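Local atomic coordinates of hemoglobin subunit alpha (Mustelus griseus, PDB entry 1GCV), a protein that carries oxygen from the gills to peripheral tissues, binding it at a heme iron within a tetramer of two alpha and two beta chains. Residues Gln96-Leu101 against Glu134-Tyr139. Sequence-based numbering, arbitrary orientation.
With HEM (protoporphyrin IX containing Fe), chain E.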
loop_
_atom_site.group_PDB
_atom_site.type_symbol
_atom_site.label_atom_id
_atom_site.label_comp_id
_atom_site.label_asym_id
_atom_site.label_seq_id
_atom_site.Cartn_x
_atom_site.Cartn_y
_atom_site.Cartn_z
ATOM N N GLN A 96 -4.545 2.221 -6.797
ATOM C CA GLN A 96 -3.333 2.208 -5.985
ATOM C C GLN A 96 -2.411 3.367 -6.336
ATOM O O GLN A 96 -1.504 3.692 -5.581
ATOM C CB GLN A 96 -2.600 0.878 -6.155
ATOM C CG GLN A 96 -3.391 -0.290 -5.572
ATOM C CD GLN A 96 -2.809 -1.655 -5.894
ATOM O OE1 GLN A 96 -2.984 -2.182 -6.998
ATOM N NE2 GLN A 96 -2.121 -2.242 -4.923
ATOM N N ASN A 97 -2.664 4.010 -7.471
ATOM C CA ASN A 97 -1.844 5.134 -7.904
ATOM C C ASN A 97 -2.217 6.476 -7.268
ATOM O O ASN A 97 -1.353 7.332 -7.095
ATOM C CB ASN A 97 -1.914 5.281 -9.429
ATOM C CG ASN A 97 -1.143 4.202 -10.160
ATOM O OD1 ASN A 97 -1.730 3.262 -10.694
ATOM N ND2 ASN A 97 0.171 4.332 -10.191
ATOM N N PHE A 98 -3.493 6.664 -6.928
ATOM C CA PHE A 98 -3.959 7.923 -6.348
ATOM C C PHE A 98 -3.136 8.399 -5.158
ATOM O O PHE A 98 -2.677 9.535 -5.145
ATOM C CB PHE A 98 -5.441 7.815 -5.987
ATOM C CG PHE A 98 -6.339 7.640 -7.186
ATOM C CD1 PHE A 98 -6.106 8.359 -8.356
ATOM C CD2 PHE A 98 -7.395 6.734 -7.163
ATOM C CE1 PHE A 98 -6.910 8.173 -9.485
ATOM C CE2 PHE A 98 -8.196 6.546 -8.284
ATOM C CZ PHE A 98 -7.953 7.264 -9.444
ATOM N N PRO A 99 -2.959 7.551 -4.127
ATOM C CA PRO A 99 -2.166 7.932 -2.946
ATOM C C PRO A 99 -0.698 8.244 -3.292
ATOM O O PRO A 99 -0.053 9.053 -2.621
ATOM C CB PRO A 99 -2.283 6.719 -2.023
ATOM C CG PRO A 99 -3.518 6.008 -2.490
ATOM C CD PRO A 99 -3.549 6.211 -3.971
ATOM N N MET A 100 -0.178 7.594 -4.331
ATOM C CA MET A 100 1.194 7.821 -4.771
ATOM C C MET A 100 1.328 9.267 -5.256
ATOM O O MET A 100 2.284 9.959 -4.912
ATOM C CB MET A 100 1.559 6.854 -5.905
ATOM C CG MET A 100 1.791 5.413 -5.461
ATOM S SD MET A 100 2.065 4.302 -6.872
ATOM C CE MET A 100 1.630 2.704 -6.155
ATOM N N LEU A 101 0.363 9.721 -6.049
ATOM C CA LEU A 101 0.382 11.088 -6.563
ATOM C C LEU A 101 0.142 12.099 -5.446
ATOM O O LEU A 101 0.669 13.203 -5.492
ATOM C CB LEU A 101 -0.674 11.274 -7.658
ATOM C CG LEU A 101 -0.853 12.695 -8.200
ATOM C CD1 LEU A 101 0.406 13.133 -8.934
ATOM C CD2 LEU A 101 -2.051 12.733 -9.140
ATOM N N GLU A 134 -12.844 9.465 -3.051
ATOM C CA GLU A 134 -13.963 9.728 -3.950
ATOM C C GLU A 134 -13.629 9.182 -5.336
ATOM O O GLU A 134 -14.464 8.548 -5.982
ATOM C CB GLU A 134 -14.231 11.234 -4.049
ATOM C CG GLU A 134 -14.894 11.825 -2.822
ATOM C CD GLU A 134 -16.108 11.023 -2.374
ATOM O OE1 GLU A 134 -16.876 10.552 -3.245
ATOM O OE2 GLU A 134 -16.292 10.863 -1.149
ATOM N N LEU A 135 -12.396 9.424 -5.775
ATOM C CA LEU A 135 -11.915 8.978 -7.082
ATOM C C LEU A 135 -11.822 7.460 -7.216
ATOM O O LEU A 135 -11.814 6.938 -8.328
ATOM C CB LEU A 135 -10.546 9.605 -7.376
ATOM C CG LEU A 135 -10.488 10.823 -8.306
ATOM C CD1 LEU A 135 -11.706 11.713 -8.111
ATOM C CD2 LEU A 135 -9.214 11.600 -8.027
ATOM N N SER A 136 -11.744 6.755 -6.092
ATOM C CA SER A 136 -11.663 5.293 -6.100
ATOM C C SER A 136 -13.029 4.665 -5.824
ATOM O O SER A 136 -13.148 3.445 -5.771
ATOM C CB SER A 136 -10.696 4.788 -5.013
ATOM O OG SER A 136 -9.555 5.614 -4.879
ATOM N N SER A 137 -14.054 5.496 -5.661
ATOM C CA SER A 137 -15.387 5.015 -5.315
ATOM C C SER A 137 -16.305 4.473 -6.408
ATOM O O SER A 137 -17.367 3.941 -6.095
ATOM C CB SER A 137 -16.134 6.108 -4.535
ATOM O OG SER A 137 -16.611 7.135 -5.394
ATOM N N ARG A 138 -15.918 4.583 -7.674
ATOM C CA ARG A 138 -16.788 4.093 -8.740
ATOM C C ARG A 138 -16.153 3.071 -9.676
ATOM O O ARG A 138 -16.399 3.090 -10.879
ATOM C CB ARG A 138 -17.324 5.275 -9.554
ATOM C CG ARG A 138 -18.457 6.011 -8.870
ATOM C CD ARG A 138 -17.949 7.231 -8.133
ATOM N NE ARG A 138 -18.979 7.867 -7.314
ATOM C CZ ARG A 138 -20.243 8.043 -7.692
ATOM N NH1 ARG A 138 -20.656 7.632 -8.885
ATOM N NH2 ARG A 138 -21.099 8.638 -6.874
ATOM N N TYR A 139 -15.349 2.170 -9.124
ATOM C CA TYR A 139 -14.697 1.152 -9.936
ATOM C C TYR A 139 -15.491 -0.147 -10.004
ATOM O O TYR A 139 -15.473 -0.836 -11.020
ATOM C CB TYR A 139 -13.305 0.859 -9.386
ATOM C CG TYR A 139 -12.278 1.866 -9.814
ATOM C CD1 TYR A 139 -11.479 1.637 -10.926
ATOM C CD2 TYR A 139 -12.092 3.041 -9.099
ATOM C CE1 TYR A 139 -10.517 2.554 -11.316
ATOM C CE2 TYR A 139 -11.135 3.967 -9.480
ATOM C CZ TYR A 139 -10.348 3.718 -10.591
ATOM O OH TYR A 139 -9.398 4.641 -10.982
HETATM C CHA HEM E . -7.475 12.516 -16.666
HETATM C CHB HEM E . -7.762 14.587 -12.271
HETATM C CHC HEM E . -4.880 11.069 -10.472
HETATM C CHD HEM E . -4.449 9.129 -14.894
HETATM C C1A HEM E . -7.835 13.363 -15.595
HETATM C C2A HEM E . -8.560 14.612 -15.724
HETATM C C3A HEM E . -8.605 15.212 -14.527
HETATM C C4A HEM E . -7.906 14.332 -13.628
HETATM C CMA HEM E . -9.312 16.519 -14.170
HETATM C CAA HEM E . -9.214 15.147 -16.972
HETATM C CBA HEM E . -10.416 14.281 -17.261
HETATM C CGA HEM E . -11.083 14.633 -18.572
HETATM O O1A HEM E . -10.386 14.660 -19.613
HETATM O O2A HEM E . -12.309 14.882 -18.555
HETATM C C1B HEM E . -7.059 13.756 -11.393
HETATM C C2B HEM E . -6.865 14.049 -9.973
HETATM C C3B HEM E . -6.082 13.045 -9.446
HETATM C C4B HEM E . -5.775 12.144 -10.563
HETATM C CMB HEM E . -7.491 15.215 -9.206
HETATM C CAB HEM E . -5.709 12.855 -8.106
HETATM C CBB HEM E . -5.137 13.861 -7.320
HETATM C C1C HEM E . -4.497 10.263 -11.540
HETATM C C2C HEM E . -3.443 9.264 -11.462
HETATM C C3C HEM E . -3.351 8.701 -12.707
HETATM C C4C HEM E . -4.313 9.380 -13.543
HETATM C CMC HEM E . -2.594 8.964 -10.226
HETATM C CAC HEM E . -2.553 7.651 -13.147
HETATM C CBC HEM E . -1.183 7.496 -12.891
HETATM C C1D HEM E . -5.287 9.847 -15.734
HETATM C C2D HEM E . -5.345 9.608 -17.162
HETATM C C3D HEM E . -6.147 10.581 -17.654
HETATM C C4D HEM E . -6.628 11.404 -16.547
HETATM C CMD HEM E . -4.671 8.479 -17.948
HETATM C CAD HEM E . -6.441 10.765 -19.124
HETATM C CBD HEM E . -5.435 11.745 -19.692
HETATM C CGD HEM E . -5.854 12.290 -21.040
HETATM O O1D HEM E . -7.073 12.305 -21.329
HETATM O O2D HEM E . -4.959 12.703 -21.806
HETATM N NA HEM E . -7.436 13.176 -14.279
HETATM N NB HEM E . -6.420 12.558 -11.754
HETATM N NC HEM E . -5.033 10.346 -12.830
HETATM N ND HEM E . -6.111 10.922 -15.341
HETATM FE FE HEM E . -6.470 11.594 -13.494
#
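Phe98, in the first turn of helix 98-112, makes every contact that segment 96-101 has with Glu134-Tyr139. From CB, directed toward the other segment, CG lies anti to the carbonyl carbon (chi1 -65°), which carries the ring out between the heme and the end of helix 118-135. The two edges of the ring then meet different surroundings: CD1 and CE1 line up on the porphyrin, each 3.7 Å from the heme methine carbon CHC, which sits in the ring plane, while CD2 comes within 3.3 Å of Ser136 OG, also near that plane; this hydroxyl is hydrogen-bonded to Cys132 O. One face is covered by Leu135 CB, a CH-pi contact 4.1 Å from the centroid and 17° off the normal. Above the same face, beside CE2, stands Leu135 O at 3.6 Å. Leu135 CD2 reaches heme CAB at 3.7 Å, so both residues wall the pocket.

Tyr139 enters from the direction opposite to Phe98. Its OH approaches CZ obliquely, at 3.4 Å, and is weakly hydrogen-bonded to Val93 O; its CE2 makes apolar contact with Phe98 CE2 at 4.1 Å. The tyrosine side chain also touches proximal His87 and meets Trp37 of a neighbouring chain. This is the globin arrangement in which the penultimate tyrosine packs between the F and H helices in deoxyhemoglobin. With one CH-pi face, one hydroxyl at the edge and otherwise apolar or oblique approaches, the contact depends on dispersion and on the fit of shapes around the Phe98 ring.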